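Local coordinates for protein pyridoxamine 5-phosphate-dependent dehydrase (Escherichia coli, PDB 3B8X) that removes the C3' hydroxyl of GDP-4-keto-6-deoxy-D-mannose by a combined transamination-deoxygenation reaction on the bacterial route to the O-antigen sugar L-colitose, at residues 133-139 and 159-165; 59-63 and 90-96. The protein carries 1 engineered substitution. The contacts are given in a common frame with arbitrary orientation. Residue numbers count along the deposited sequence, not the author numbering.

Contact 1 (133-139 and 159-165). With G4M ([(2R,3S,4R,5R)-5-(2-amino-6-oxo-1,6-dihydro-9H-purin-9-yl)-3,4-dihydroxytetrahydrofuran-2-yl]methyl (2R,3S,4S,5S,6R)-3,4-dihydroxy-5-[({3-hydroxy-2-methyl-5-[(phosphonooxy)methyl]pyridin-4-yl}methyl)amino]-6-methyltetrahydro-2H-pyran-2-yl dihydrogen diphosphate), chain O.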
ATOM      1  N   LEU B 133       3.150   8.455  19.776  1.00 11.08           N
ATOM      2  CA  LEU B 133       2.204   8.394  18.660  1.00 12.53           C
ATOM      3  C   LEU B 133       0.779   8.568  19.236  1.00 18.55           C
ATOM      4  O   LEU B 133       0.146   7.632  19.719  1.00  9.56           O
ATOM      5  CB  LEU B 133       2.329   7.067  17.904  1.00 16.89           C
ATOM      6  CG  LEU B 133       1.256   6.861  16.833  1.00 19.27           C
ATOM      7  CD1 LEU B 133       1.235   8.043  15.854  1.00  9.24           C
ATOM      8  CD2 LEU B 133       1.425   5.563  16.097  1.00 17.13           C
ATOM      9  N   THR B 134       0.323   9.810  19.233  1.00  7.80           N
ATOM     10  CA  THR B 134      -0.983  10.173  19.745  1.00 13.20           C
ATOM     11  C   THR B 134      -1.978   9.758  18.685  1.00 20.79           C
ATOM     12  O   THR B 134      -1.626   9.598  17.517  1.00 13.13           O
ATOM     13  CB  THR B 134      -1.128  11.718  20.048  1.00 12.24           C
ATOM     14  OG1 THR B 134      -1.007  12.549  18.862  1.00 15.32           O
ATOM     15  CG2 THR B 134      -0.101  12.147  21.097  1.00 10.72           C
ATOM     16  N   VAL B 135      -3.209   9.546  19.109  1.00 11.52           N
ATOM     17  CA  VAL B 135      -4.280   9.188  18.186  1.00  4.99           C
ATOM     18  C   VAL B 135      -5.501   9.965  18.674  1.00  8.33           C
ATOM     19  O   VAL B 135      -5.848   9.861  19.843  1.00 17.44           O
ATOM     20  CB  VAL B 135      -4.633   7.687  18.292  1.00 14.76           C
ATOM     21  CG1 VAL B 135      -5.870   7.363  17.425  1.00 18.44           C
ATOM     22  CG2 VAL B 135      -3.433   6.817  17.914  1.00  9.87           C
ATOM     23  N   ASN B 136      -6.087  10.795  17.808  1.00 11.74           N
ATOM     24  CA  ASN B 136      -7.266  11.597  18.169  1.00  8.24           C
ATOM     25  C   ASN B 136      -8.484  10.744  17.869  1.00 17.85           C
ATOM     26  O   ASN B 136      -8.893  10.592  16.709  1.00 15.41           O
ATOM     27  CB  ASN B 136      -7.302  12.928  17.394  1.00  4.98           C
ATOM     28  CG  ASN B 136      -6.066  13.763  17.652  1.00 18.90           C
ATOM     29  OD1 ASN B 136      -5.722  14.032  18.827  1.00  7.84           O
ATOM     30  ND2 ASN B 136      -5.326  14.079  16.578  1.00 11.11           N
ATOM     31  N   LEU B 137      -9.018  10.118  18.915  1.00  7.02           N
ATOM     32  CA  LEU B 137     -10.078   9.151  18.744  1.00  5.88           C
ATOM     33  C   LEU B 137     -11.465   9.689  18.465  1.00 12.73           C
ATOM     34  O   LEU B 137     -11.990  10.550  19.175  1.00  9.08           O
ATOM     35  CB  LEU B 137     -10.101   8.118  19.884  1.00  6.90           C
ATOM     36  CG  LEU B 137     -10.481   6.691  19.451  1.00 14.49           C
ATOM     37  CD1 LEU B 137      -9.281   5.963  18.825  1.00  6.52           C
ATOM     38  CD2 LEU B 137     -11.007   5.883  20.645  1.00 17.08           C
ATOM     39  N   LEU B 138     -12.054   9.111  17.435  1.00  5.93           N
ATOM     40  CA  LEU B 138     -13.437   9.351  17.068  1.00 11.33           C
ATOM     41  C   LEU B 138     -13.751  10.806  16.815  1.00 23.40           C
ATOM     42  O   LEU B 138     -14.908  11.224  16.942  1.00  9.11           O
ATOM     43  CB  LEU B 138     -14.348   8.842  18.184  1.00  8.94           C
ATOM     44  CG  LEU B 138     -15.334   7.772  17.752  1.00 16.03           C
ATOM     45  CD1 LEU B 138     -14.603   6.646  17.032  1.00 11.41           C
ATOM     46  CD2 LEU B 138     -16.117   7.284  18.976  1.00  5.00           C
ATOM     47  N   GLY B 139     -12.743  11.601  16.516  1.00  3.60           N
ATOM     48  CA  GLY B 139     -13.070  12.986  16.254  1.00  2.79           C
ATOM     49  C   GLY B 139     -12.488  13.883  17.356  1.00  3.40           C
ATOM     50  O   GLY B 139     -12.370  15.108  17.185  1.00  8.87           O
ATOM     51  N   LEU B 159       3.890  12.414  17.131  1.00 10.85           N
ATOM     52  CA  LEU B 159       3.234  12.076  15.856  1.00 12.28           C
ATOM     53  C   LEU B 159       1.758  12.053  16.135  1.00 45.13           C
ATOM     54  O   LEU B 159       1.409  11.782  17.253  1.00  7.48           O
ATOM     55  CB  LEU B 159       3.608  10.668  15.464  1.00  5.73           C
ATOM     56  CG  LEU B 159       5.120  10.652  15.198  1.00 12.55           C
ATOM     57  CD1 LEU B 159       5.603   9.228  15.012  1.00 26.34           C
ATOM     58  CD2 LEU B 159       5.463  11.578  14.032  1.00  9.17           C
ATOM     59  N   GLU B 160       0.890  12.268  15.149  1.00 12.37           N
ATOM     60  CA  GLU B 160      -0.542  12.129  15.411  1.00  8.78           C
ATOM     61  C   GLU B 160      -1.077  11.210  14.347  1.00  5.03           C
ATOM     62  O   GLU B 160      -0.708  11.333  13.179  1.00 12.71           O
ATOM     63  CB  GLU B 160      -1.282  13.437  15.148  1.00  9.35           C
ATOM     64  CG  GLU B 160      -1.258  14.449  16.277  1.00 14.56           C
ATOM     65  CD  GLU B 160      -1.887  15.766  15.853  1.00  3.97           C
ATOM     66  OE1 GLU B 160      -3.123  15.924  15.962  1.00  8.02           O
ATOM     67  OE2 GLU B 160      -1.159  16.642  15.336  1.00 11.59           O
ATOM     68  N   ASP B 161      -1.938  10.286  14.738  1.00 12.51           N
ATOM     69  CA  ASP B 161      -2.634   9.477  13.759  1.00  8.58           C
ATOM     70  C   ASP B 161      -3.977  10.232  13.798  1.00  7.15           C
ATOM     71  O   ASP B 161      -4.666  10.188  14.810  1.00  9.46           O
ATOM     72  CB  ASP B 161      -2.789   8.012  14.219  1.00  6.94           C
ATOM     73  CG  ASP B 161      -3.800   7.225  13.341  1.00 10.63           C
ATOM     74  OD1 ASP B 161      -4.599   7.925  12.681  1.00  8.95           O
ATOM     75  OD2 ASP B 161      -3.789   5.948  13.307  1.00 10.68           O
ATOM     76  N   ASN B 162      -4.255  11.034  12.774  1.00 11.55           N
ATOM     77  CA  ASN B 162      -5.490  11.783  12.699  1.00  8.61           C
ATOM     78  C   ASN B 162      -6.528  11.240  11.703  1.00  2.04           C
ATOM     79  O   ASN B 162      -7.401  11.966  11.241  1.00 11.34           O
ATOM     80  CB  ASN B 162      -5.257  13.253  12.351  1.00  4.87           C
ATOM     81  CG  ASN B 162      -6.379  14.178  12.923  1.00  7.21           C
ATOM     82  OD1 ASN B 162      -6.825  14.019  14.064  1.00 11.83           O
ATOM     83  ND2 ASN B 162      -6.819  15.142  12.130  1.00  4.26           N
ATOM     84  N   CYS B 163      -6.526   9.936  11.521  1.00  9.15           N
ATOM     85  CA  CYS B 163      -7.437   9.329  10.592  1.00 14.43           C
ATOM     86  C   CYS B 163      -8.904   9.345  11.020  1.00 12.23           C
ATOM     87  O   CYS B 163      -9.767   9.119  10.165  1.00 11.79           O
ATOM     88  CB  CYS B 163      -6.931   7.910  10.262  1.00  8.22           C
ATOM     89  SG  CYS B 163      -5.384   7.888   9.294  1.00  6.61           S
ATOM     90  N   GLU B 164      -9.206   9.604  12.297  1.00  7.15           N
ATOM     91  CA  GLU B 164     -10.604   9.610  12.720  1.00  9.60           C
ATOM     92  C   GLU B 164     -11.041  11.003  13.065  1.00 16.61           C
ATOM     93  O   GLU B 164     -12.210  11.209  13.379  1.00  7.95           O
ATOM     94  CB  GLU B 164     -10.871   8.704  13.935  1.00  6.79           C
ATOM     95  CG  GLU B 164     -10.401   7.270  13.698  1.00 19.35           C
ATOM     96  CD  GLU B 164     -10.579   6.351  14.891  1.00 14.67           C
ATOM     97  OE1 GLU B 164     -11.145   6.778  15.917  1.00  5.88           O
ATOM     98  OE2 GLU B 164     -10.116   5.187  14.813  1.00  5.71           O
ATOM     99  N   SER B 165     -10.109  11.954  13.036  1.00  7.91           N
ATOM    100  CA  SER B 165     -10.459  13.303  13.449  1.00 12.35           C
ATOM    101  C   SER B 165     -10.156  14.432  12.482  1.00 13.39           C
ATOM    102  O   SER B 165      -9.801  15.528  12.912  1.00 12.32           O
ATOM    103  CB  SER B 165      -9.930  13.631  14.857  1.00  6.04           C
ATOM    104  OG  SER B 165     -10.170  12.525  15.724  1.00  6.24           O
TER
HETATM  105  OP3 G4M O 500      -9.012   2.922   6.563  1.00  7.62           O
HETATM  106  PL  G4M O 500      -7.638   3.675   6.322  1.00 10.56           P
HETATM  107  OP1 G4M O 500      -6.454   2.683   5.823  1.00  6.35           O
HETATM  108  OP2 G4M O 500      -7.861   4.825   5.222  1.00  3.48           O
HETATM  109  OP4 G4M O 500      -7.225   4.461   7.688  1.00  8.31           O
HETATM  110  C5B G4M O 500      -6.730   3.517   8.594  1.00  5.88           C
HETATM  111  C5L G4M O 500      -6.885   4.089   9.951  1.00  5.70           C
HETATM  112  C6L G4M O 500      -5.763   4.566  10.616  1.00 17.07           C
HETATM  113  N1L G4M O 500      -5.878   5.019  11.843  1.00 14.36           N
HETATM  114  C2L G4M O 500      -7.018   5.056  12.500  1.00 10.40           C
HETATM  115  C2A G4M O 500      -7.059   5.539  13.930  1.00  7.59           C
HETATM  116  C3L G4M O 500      -8.208   4.642  11.910  1.00 14.71           C
HETATM  117  O3L G4M O 500      -9.332   4.640  12.659  1.00  8.76           O
HETATM  118  C4L G4M O 500      -8.145   4.166  10.561  1.00 10.48           C
HETATM  119  C4A G4M O 500      -9.283   3.705   9.885  1.00  7.30           C
HETATM  120  N4A G4M O 500     -10.415   3.626  10.519  1.00 12.08           N
HETATM  121  C4G G4M O 500     -11.582   3.263   9.797  1.00  9.47           C
HETATM  122  C5G G4M O 500     -12.548   2.483  10.657  1.00 25.21           C
HETATM  123  C6G G4M O 500     -12.798   3.206  11.980  1.00  8.42           C
HETATM  124  O5G G4M O 500     -13.745   2.557   9.888  1.00 12.38           O
HETATM  125  C3G G4M O 500     -11.250   2.378   8.584  1.00 15.33           C
HETATM  126  O3G G4M O 500     -11.365   3.186   7.419  1.00 21.39           O
HETATM  127  C2G G4M O 500     -12.291   1.225   8.480  1.00  5.78           C
HETATM  128  O2G G4M O 500     -12.266   0.600   7.192  1.00 18.11           O
HETATM  129  C1G G4M O 500     -13.689   1.742   8.725  1.00 12.17           C
HETATM  130  O1G G4M O 500     -14.462   0.604   9.083  1.00 10.75           O
HETATM  131  P2  G4M O 500     -15.964   0.497   8.570  1.00 15.44           P
HETATM  132  O3P G4M O 500     -16.740   1.888   8.844  1.00 18.10           O
HETATM  133  O4P G4M O 500     -16.712  -0.607   9.492  1.00 17.39           O
HETATM  134  OPP G4M O 500     -15.785   0.133   7.009  1.00 22.70           O
HETATM  135  P   G4M O 500     -17.154  -0.318   6.298  1.00 14.00           P
HETATM  136  O1P G4M O 500     -18.029  -1.515   6.944  1.00 13.86           O
HETATM  137  O2P G4M O 500     -16.578  -0.783   4.889  1.00 14.27           O
HETATM  138  O5' G4M O 500     -17.982   0.967   5.891  1.00  9.42           O
HETATM  139  C5' G4M O 500     -18.892   1.332   6.907  1.00 17.78           C
HETATM  140  C4' G4M O 500     -20.253   1.505   6.251  1.00 17.18           C
HETATM  141  O4' G4M O 500     -20.095   2.199   4.978  1.00 31.59           O
HETATM  142  C3' G4M O 500     -20.861   0.123   5.919  1.00 99.89           C
HETATM  143  O3' G4M O 500     -22.269   0.267   6.029  1.00 29.71           O
HETATM  144  C2' G4M O 500     -20.416  -0.119   4.460  1.00 25.45           C
HETATM  145  O2' G4M O 500     -21.398  -0.937   3.812  1.00 19.36           O
HETATM  146  C1' G4M O 500     -20.507   1.302   3.921  1.00 18.28           C
HETATM  147  N9  G4M O 500     -19.660   1.485   2.738  1.00 29.26           N
HETATM  148  C8  G4M O 500     -18.302   1.428   2.716  1.00 19.11           C
HETATM  149  N7  G4M O 500     -17.904   1.687   1.485  1.00 16.21           N
HETATM  150  C4  G4M O 500     -20.114   1.809   1.484  1.00 33.76           C
HETATM  151  C5  G4M O 500     -18.972   1.943   0.660  1.00 10.62           C
HETATM  152  C6  G4M O 500     -19.148   2.300  -0.725  1.00  8.90           C
HETATM  153  O6  G4M O 500     -18.219   2.445  -1.505  1.00 17.18           O
HETATM  154  N3  G4M O 500     -21.332   1.993   0.966  1.00 34.97           N
HETATM  155  C2  G4M O 500     -21.476   2.300  -0.313  1.00 22.06           C
HETATM  156  N1  G4M O 500     -20.414   2.459  -1.166  1.00 19.96           N
HETATM  157  N2  G4M O 500     -22.729   2.463  -0.817  1.00  7.92           N
HETATM  158  O   HOH W   1      -7.534   9.317  14.477  1.00 12.14           O
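Leu133 opens the pairing with apolar contact, its CD1 lying 3.6 Å from CB of Leu159. Thr134 carries the parallel register: its N and OG1 both donate to Leu159 O at 3.0 Å, and its O receives Asp161 N at 2.9 Å. Val135 faces the same side of the sheet as Asp161, CG2 to CB 3.9 Å. Past the strand end, Asn136 ND2 donates to Asn162 OD1 and to Glu160 OE1, both at 2.9 Å, the latter also accepting from Gly176 N, while Asn142 takes up Asn136 OD1. Asn136 O accepts from Ser165 OG at 2.5 Å and from a water that also bridges Asp161 O and Glu164 N. Leu138 N holds Glu164 OE1 at 2.9 Å, leaving Glu164 OE2 for a very short 2.4 Å bond from O3L of the cofactor ring. Gly139 N reaches Ser165 OG at 2.8 Å, weakly; its backbone angles would jam a CB against the preceding carbonyl. Asp161 OD2, also bonded to Thr93 and Asn62, sits 2.7 Å from pyridine N1L of G4M, the pairing characteristic of fold-type I PLP enzymes, here at the C-terminal ends of the parallel strands of beta-alpha-beta unit 129-135, 144-151, 157-161.

Contact 2 (59-63 and 90-96). With G4M ([(2R,3S,4R,5R)-5-(2-amino-6-oxo-1,6-dihydro-9H-purin-9-yl)-3,4-dihydroxytetrahydrofuran-2-yl]methyl (2R,3S,4S,5S,6R)-3,4-dihydroxy-5-[({3-hydroxy-2-methyl-5-[(phosphonooxy)methyl]pyridin-4-yl}methyl)amino]-6-methyltetrahydro-2H-pyran-2-yl dihydrogen diphosphate), chain O.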
ATOM      1  N   SER B  59      -3.921   3.958   6.250  1.00  8.85           N
ATOM      2  CA  SER B  59      -2.989   2.929   6.743  1.00 15.16           C
ATOM      3  C   SER B  59      -1.603   3.094   6.111  1.00 11.29           C
ATOM      4  O   SER B  59      -0.593   3.006   6.794  1.00  9.88           O
ATOM      5  CB  SER B  59      -3.512   1.497   6.485  1.00  7.23           C
ATOM      6  OG  SER B  59      -4.778   1.267   7.097  1.00  6.74           O
ATOM      7  N   THR B  60      -1.548   3.310   4.790  1.00  1.00           N
ATOM      8  CA  THR B  60      -0.270   3.538   4.161  1.00  5.66           C
ATOM      9  C   THR B  60       0.238   4.928   4.558  1.00  8.96           C
ATOM     10  O   THR B  60       1.429   5.230   4.465  1.00  7.01           O
ATOM     11  CB  THR B  60      -0.361   3.308   2.614  1.00  7.97           C
ATOM     12  OG1 THR B  60      -1.313   4.200   2.014  1.00 10.01           O
ATOM     13  CG2 THR B  60      -0.706   1.878   2.325  1.00  7.67           C
ATOM     14  N   ALA B  61      -0.627   5.805   5.041  1.00  8.06           N
ATOM     15  CA  ALA B  61      -0.049   7.092   5.486  1.00  3.42           C
ATOM     16  C   ALA B  61       0.731   6.899   6.817  1.00  8.97           C
ATOM     17  O   ALA B  61       1.873   7.373   7.012  1.00  8.17           O
ATOM     18  CB  ALA B  61      -1.190   8.164   5.632  1.00  1.68           C
ATOM     19  N   ASN B  62       0.167   6.090   7.698  1.00  3.73           N
ATOM     20  CA  ASN B  62       0.844   5.768   8.936  1.00  5.66           C
ATOM     21  C   ASN B  62       2.108   4.975   8.622  1.00  5.54           C
ATOM     22  O   ASN B  62       3.125   5.149   9.300  1.00 10.68           O
ATOM     23  CB  ASN B  62      -0.056   4.876   9.805  1.00  2.91           C
ATOM     24  CG  ASN B  62      -1.069   5.636  10.601  1.00 14.44           C
ATOM     25  OD1 ASN B  62      -1.018   6.857  10.692  1.00  5.76           O
ATOM     26  ND2 ASN B  62      -2.010   4.906  11.216  1.00  2.95           N
ATOM     27  N   LEU B  63       2.050   4.083   7.620  1.00  2.76           N
ATOM     28  CA  LEU B  63       3.234   3.297   7.308  1.00  6.00           C
ATOM     29  C   LEU B  63       4.397   4.221   6.932  1.00 19.45           C
ATOM     30  O   LEU B  63       5.508   4.110   7.467  1.00  5.55           O
ATOM     31  CB  LEU B  63       2.964   2.267   6.213  1.00  8.43           C
ATOM     32  CG  LEU B  63       4.100   1.345   5.767  1.00 11.81           C
ATOM     33  CD1 LEU B  63       4.484   0.305   6.770  1.00  9.24           C
ATOM     34  CD2 LEU B  63       3.619   0.703   4.488  1.00  4.53           C
ATOM     35  N   TRP B  90      -6.633   2.127  16.002  1.00 32.53           N
ATOM     36  CA  TRP B  90      -6.859   1.278  14.844  1.00 16.70           C
ATOM     37  C   TRP B  90      -5.652   0.352  14.665  1.00 10.50           C
ATOM     38  O   TRP B  90      -4.542   0.657  15.087  1.00 14.84           O
ATOM     39  CB  TRP B  90      -7.160   2.136  13.594  1.00 12.43           C
ATOM     40  CG  TRP B  90      -7.566   1.321  12.388  1.00 14.98           C
ATOM     41  CD1 TRP B  90      -6.800   1.056  11.294  1.00  3.52           C
ATOM     42  CD2 TRP B  90      -8.830   0.660  12.180  1.00 13.29           C
ATOM     43  NE1 TRP B  90      -7.524   0.271  10.396  1.00  4.18           N
ATOM     44  CE2 TRP B  90      -8.741  -0.033  10.950  1.00 13.95           C
ATOM     45  CE3 TRP B  90     -10.014   0.553  12.939  1.00 11.46           C
ATOM     46  CZ2 TRP B  90      -9.800  -0.778  10.440  1.00  6.08           C
ATOM     47  CZ3 TRP B  90     -11.066  -0.231  12.445  1.00 14.16           C
ATOM     48  CH2 TRP B  90     -10.958  -0.858  11.190  1.00 22.41           C
ATOM     49  N   SER B  91      -5.892  -0.794  14.056  1.00 14.48           N
ATOM     50  CA  SER B  91      -4.867  -1.814  13.918  1.00 12.15           C
ATOM     51  C   SER B  91      -3.607  -1.281  13.247  1.00 14.18           C
ATOM     52  O   SER B  91      -2.470  -1.509  13.689  1.00  9.01           O
ATOM     53  CB  SER B  91      -5.456  -2.987  13.119  1.00  7.23           C
ATOM     54  OG  SER B  91      -5.756  -2.586  11.783  1.00  5.83           O
ATOM     55  N   THR B  92      -3.823  -0.566  12.151  1.00  8.46           N
ATOM     56  CA  THR B  92      -2.739   0.025  11.376  1.00  8.67           C
ATOM     57  C   THR B  92      -2.081   1.250  12.014  1.00 13.72           C
ATOM     58  O   THR B  92      -1.143   1.793  11.454  1.00 13.38           O
ATOM     59  CB  THR B  92      -3.061   0.215   9.875  1.00 10.67           C
ATOM     60  OG1 THR B  92      -4.119   1.167   9.719  1.00 10.10           O
ATOM     61  CG2 THR B  92      -3.418  -1.097   9.198  1.00  4.12           C
ATOM     62  N   THR B  93      -2.546   1.663  13.193  1.00  6.64           N
ATOM     63  CA  THR B  93      -1.806   2.630  13.994  1.00  1.97           C
ATOM     64  C   THR B  93      -0.595   1.818  14.543  1.00  9.53           C
ATOM     65  O   THR B  93       0.573   2.268  14.521  1.00 11.84           O
ATOM     66  CB  THR B  93      -2.582   3.098  15.207  1.00  6.75           C
ATOM     67  OG1 THR B  93      -3.805   3.688  14.765  1.00  9.29           O
ATOM     68  CG2 THR B  93      -1.765   4.184  15.916  1.00 17.22           C
ATOM     69  N   TYR B  94      -0.874   0.588  14.962  1.00  8.03           N
ATOM     70  CA  TYR B  94       0.145  -0.294  15.556  1.00  8.59           C
ATOM     71  C   TYR B  94       1.160  -1.069  14.674  1.00 16.48           C
ATOM     72  O   TYR B  94       2.340  -1.232  15.042  1.00 11.05           O
ATOM     73  CB  TYR B  94      -0.582  -1.305  16.443  1.00 10.29           C
ATOM     74  CG  TYR B  94      -1.446  -0.636  17.483  1.00 10.24           C
ATOM     75  CD1 TYR B  94      -0.887   0.179  18.459  1.00 12.96           C
ATOM     76  CD2 TYR B  94      -2.822  -0.792  17.453  1.00  7.61           C
ATOM     77  CE1 TYR B  94      -1.707   0.831  19.370  1.00 18.60           C
ATOM     78  CE2 TYR B  94      -3.648  -0.195  18.375  1.00  9.98           C
ATOM     79  CZ  TYR B  94      -3.077   0.597  19.347  1.00  7.68           C
ATOM     80  OH  TYR B  94      -3.913   1.225  20.256  1.00 11.72           O
ATOM     81  N   TYR B  95       0.701  -1.607  13.546  1.00  7.90           N
ATOM     82  CA  TYR B  95       1.559  -2.487  12.735  1.00  2.76           C
ATOM     83  C   TYR B  95       2.879  -1.893  12.270  1.00  5.87           C
ATOM     84  O   TYR B  95       3.915  -2.577  12.297  1.00 11.14           O
ATOM     85  CB  TYR B  95       0.791  -3.139  11.581  1.00  3.32           C
ATOM     86  CG  TYR B  95      -0.496  -3.934  11.927  1.00 24.61           C
ATOM     87  CD1 TYR B  95      -0.657  -4.649  13.123  1.00 13.41           C
ATOM     88  CD2 TYR B  95      -1.565  -3.936  11.042  1.00 13.12           C
ATOM     89  CE1 TYR B  95      -1.839  -5.365  13.386  1.00 11.89           C
ATOM     90  CE2 TYR B  95      -2.717  -4.645  11.290  1.00 24.09           C
ATOM     91  CZ  TYR B  95      -2.861  -5.341  12.462  1.00 14.40           C
ATOM     92  OH  TYR B  95      -4.016  -6.083  12.636  1.00 18.07           O
ATOM     93  N   PRO B  96       2.821  -0.681  11.699  1.00  8.66           N
ATOM     94  CA  PRO B  96       4.052  -0.083  11.167  1.00 14.14           C
ATOM     95  C   PRO B  96       5.074  -0.038  12.320  1.00 22.40           C
ATOM     96  O   PRO B  96       6.267  -0.017  12.118  1.00 12.17           O
ATOM     97  CB  PRO B  96       3.625   1.345  10.760  1.00 11.49           C
ATOM     98  CG  PRO B  96       2.119   1.273  10.581  1.00 14.57           C
ATOM     99  CD  PRO B  96       1.631   0.175  11.517  1.00  8.49           C
TER
HETATM  100  OP3 G4M O 500      -9.012   2.922   6.563  1.00  7.62           O
HETATM  101  PL  G4M O 500      -7.638   3.675   6.322  1.00 10.56           P
HETATM  102  OP1 G4M O 500      -6.454   2.683   5.823  1.00  6.35           O
HETATM  103  OP2 G4M O 500      -7.861   4.825   5.222  1.00  3.48           O
HETATM  104  OP4 G4M O 500      -7.225   4.461   7.688  1.00  8.31           O
HETATM  105  C5B G4M O 500      -6.730   3.517   8.594  1.00  5.88           C
HETATM  106  C5L G4M O 500      -6.885   4.089   9.951  1.00  5.70           C
HETATM  107  C6L G4M O 500      -5.763   4.566  10.616  1.00 17.07           C
HETATM  108  N1L G4M O 500      -5.878   5.019  11.843  1.00 14.36           N
HETATM  109  C2L G4M O 500      -7.018   5.056  12.500  1.00 10.40           C
HETATM  110  C2A G4M O 500      -7.059   5.539  13.930  1.00  7.59           C
HETATM  111  C3L G4M O 500      -8.208   4.642  11.910  1.00 14.71           C
HETATM  112  O3L G4M O 500      -9.332   4.640  12.659  1.00  8.76           O
HETATM  113  C4L G4M O 500      -8.145   4.166  10.561  1.00 10.48           C
HETATM  114  C4A G4M O 500      -9.283   3.705   9.885  1.00  7.30           C
HETATM  115  N4A G4M O 500     -10.415   3.626  10.519  1.00 12.08           N
HETATM  116  C4G G4M O 500     -11.582   3.263   9.797  1.00  9.47           C
HETATM  117  C5G G4M O 500     -12.548   2.483  10.657  1.00 25.21           C
HETATM  118  C6G G4M O 500     -12.798   3.206  11.980  1.00  8.42           C
HETATM  119  O5G G4M O 500     -13.745   2.557   9.888  1.00 12.38           O
HETATM  120  C3G G4M O 500     -11.250   2.378   8.584  1.00 15.33           C
HETATM  121  O3G G4M O 500     -11.365   3.186   7.419  1.00 21.39           O
HETATM  122  C2G G4M O 500     -12.291   1.225   8.480  1.00  5.78           C
HETATM  123  O2G G4M O 500     -12.266   0.600   7.192  1.00 18.11           O
HETATM  124  C1G G4M O 500     -13.689   1.742   8.725  1.00 12.17           C
HETATM  125  O1G G4M O 500     -14.462   0.604   9.083  1.00 10.75           O
HETATM  126  P2  G4M O 500     -15.964   0.497   8.570  1.00 15.44           P
HETATM  127  O3P G4M O 500     -16.740   1.888   8.844  1.00 18.10           O
HETATM  128  O4P G4M O 500     -16.712  -0.607   9.492  1.00 17.39           O
HETATM  129  OPP G4M O 500     -15.785   0.133   7.009  1.00 22.70           O
HETATM  130  P   G4M O 500     -17.154  -0.318   6.298  1.00 14.00           P
HETATM  131  O1P G4M O 500     -18.029  -1.515   6.944  1.00 13.86           O
HETATM  132  O2P G4M O 500     -16.578  -0.783   4.889  1.00 14.27           O
HETATM  133  O5' G4M O 500     -17.982   0.967   5.891  1.00  9.42           O
HETATM  134  C5' G4M O 500     -18.892   1.332   6.907  1.00 17.78           C
HETATM  135  C4' G4M O 500     -20.253   1.505   6.251  1.00 17.18           C
HETATM  136  O4' G4M O 500     -20.095   2.199   4.978  1.00 31.59           O
HETATM  137  C3' G4M O 500     -20.861   0.123   5.919  1.00 99.89           C
HETATM  138  O3' G4M O 500     -22.269   0.267   6.029  1.00 29.71           O
HETATM  139  C2' G4M O 500     -20.416  -0.119   4.460  1.00 25.45           C
HETATM  140  O2' G4M O 500     -21.398  -0.937   3.812  1.00 19.36           O
HETATM  141  C1' G4M O 500     -20.507   1.302   3.921  1.00 18.28           C
HETATM  142  N9  G4M O 500     -19.660   1.485   2.738  1.00 29.26           N
HETATM  143  C8  G4M O 500     -18.302   1.428   2.716  1.00 19.11           C
HETATM  144  N7  G4M O 500     -17.904   1.687   1.485  1.00 16.21           N
HETATM  145  C4  G4M O 500     -20.114   1.809   1.484  1.00 33.76           C
HETATM  146  C5  G4M O 500     -18.972   1.943   0.660  1.00 10.62           C
HETATM  147  C6  G4M O 500     -19.148   2.300  -0.725  1.00  8.90           C
HETATM  148  O6  G4M O 500     -18.219   2.445  -1.505  1.00 17.18           O
HETATM  149  N3  G4M O 500     -21.332   1.993   0.966  1.00 34.97           N
HETATM  150  C2  G4M O 500     -21.476   2.300  -0.313  1.00 22.06           C
HETATM  151  N1  G4M O 500     -20.414   2.459  -1.166  1.00 19.96           N
HETATM  152  N2  G4M O 500     -22.729   2.463  -0.817  1.00  7.92           N
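Two hydrogen bonds tie these helices, both from side-chain donors. Thr92 OG1 donates to Ser59 OG at 2.7 Å, and Ser59 OG in turn donates to phosphate oxygen OP1 of G4M at 2.5 Å, so the threonine stands behind the serine that binds the phosphate. Asn62 ND2 gives a second bond to Thr92 O at 3.2 Å; the same amide reaches Asp161, and its OD1 takes Thr183. Ser59 N also binds OP1, at 2.9 Å. Ser59 lies at the second residue of helix 58-68, so backbone and hydroxyl together make the helix N-terminus part of the phosphate cup, the way fold-type I PLP enzymes commonly hold their cofactor. Apolar contact comes further along, where the two helix segments run at 28° with axes 8.7 Å apart: Pro96 CB lies 4.0 Å from Leu63 CA and 4.2 Å from Leu63 CD1. The aromatic part belongs to Trp90, at the N-cap position of helix 91-99. One face of its indole covers the cofactor pyridine, Trp90 CG 3.4 Å from G4M C3L, while Ser59 OG sits near the ring plane at its edge. Phe242 and Phe244 of the second subunit meet the indole edge-to-face.

How the contacts relate
Both contacts hold one G4M, the adduct joining cofactor and GDP-perosamine, and their centres lie 11 Å apart. Asp161 connects them: its OD2 is 2.7 Å from Thr93 OG1 and 2.9 Å from Asn62 ND2, both probable hydrogen bonds, so the carboxylate beside the pyridine nitrogen is positioned by both helices of contact 2. Packing continues the seam, Thr93 CG2 meeting Leu133 CD2 at 3.5 Å and Val135 CG2 at 3.7 Å. Contact 1 thus supplies the acids around the strand end for the ring nitrogen and hydroxyl, while contact 2 supplies the phosphate grip and the indole cover. Lys28, Phe30 and Arg221 of the second subunit add further bonds to G4M.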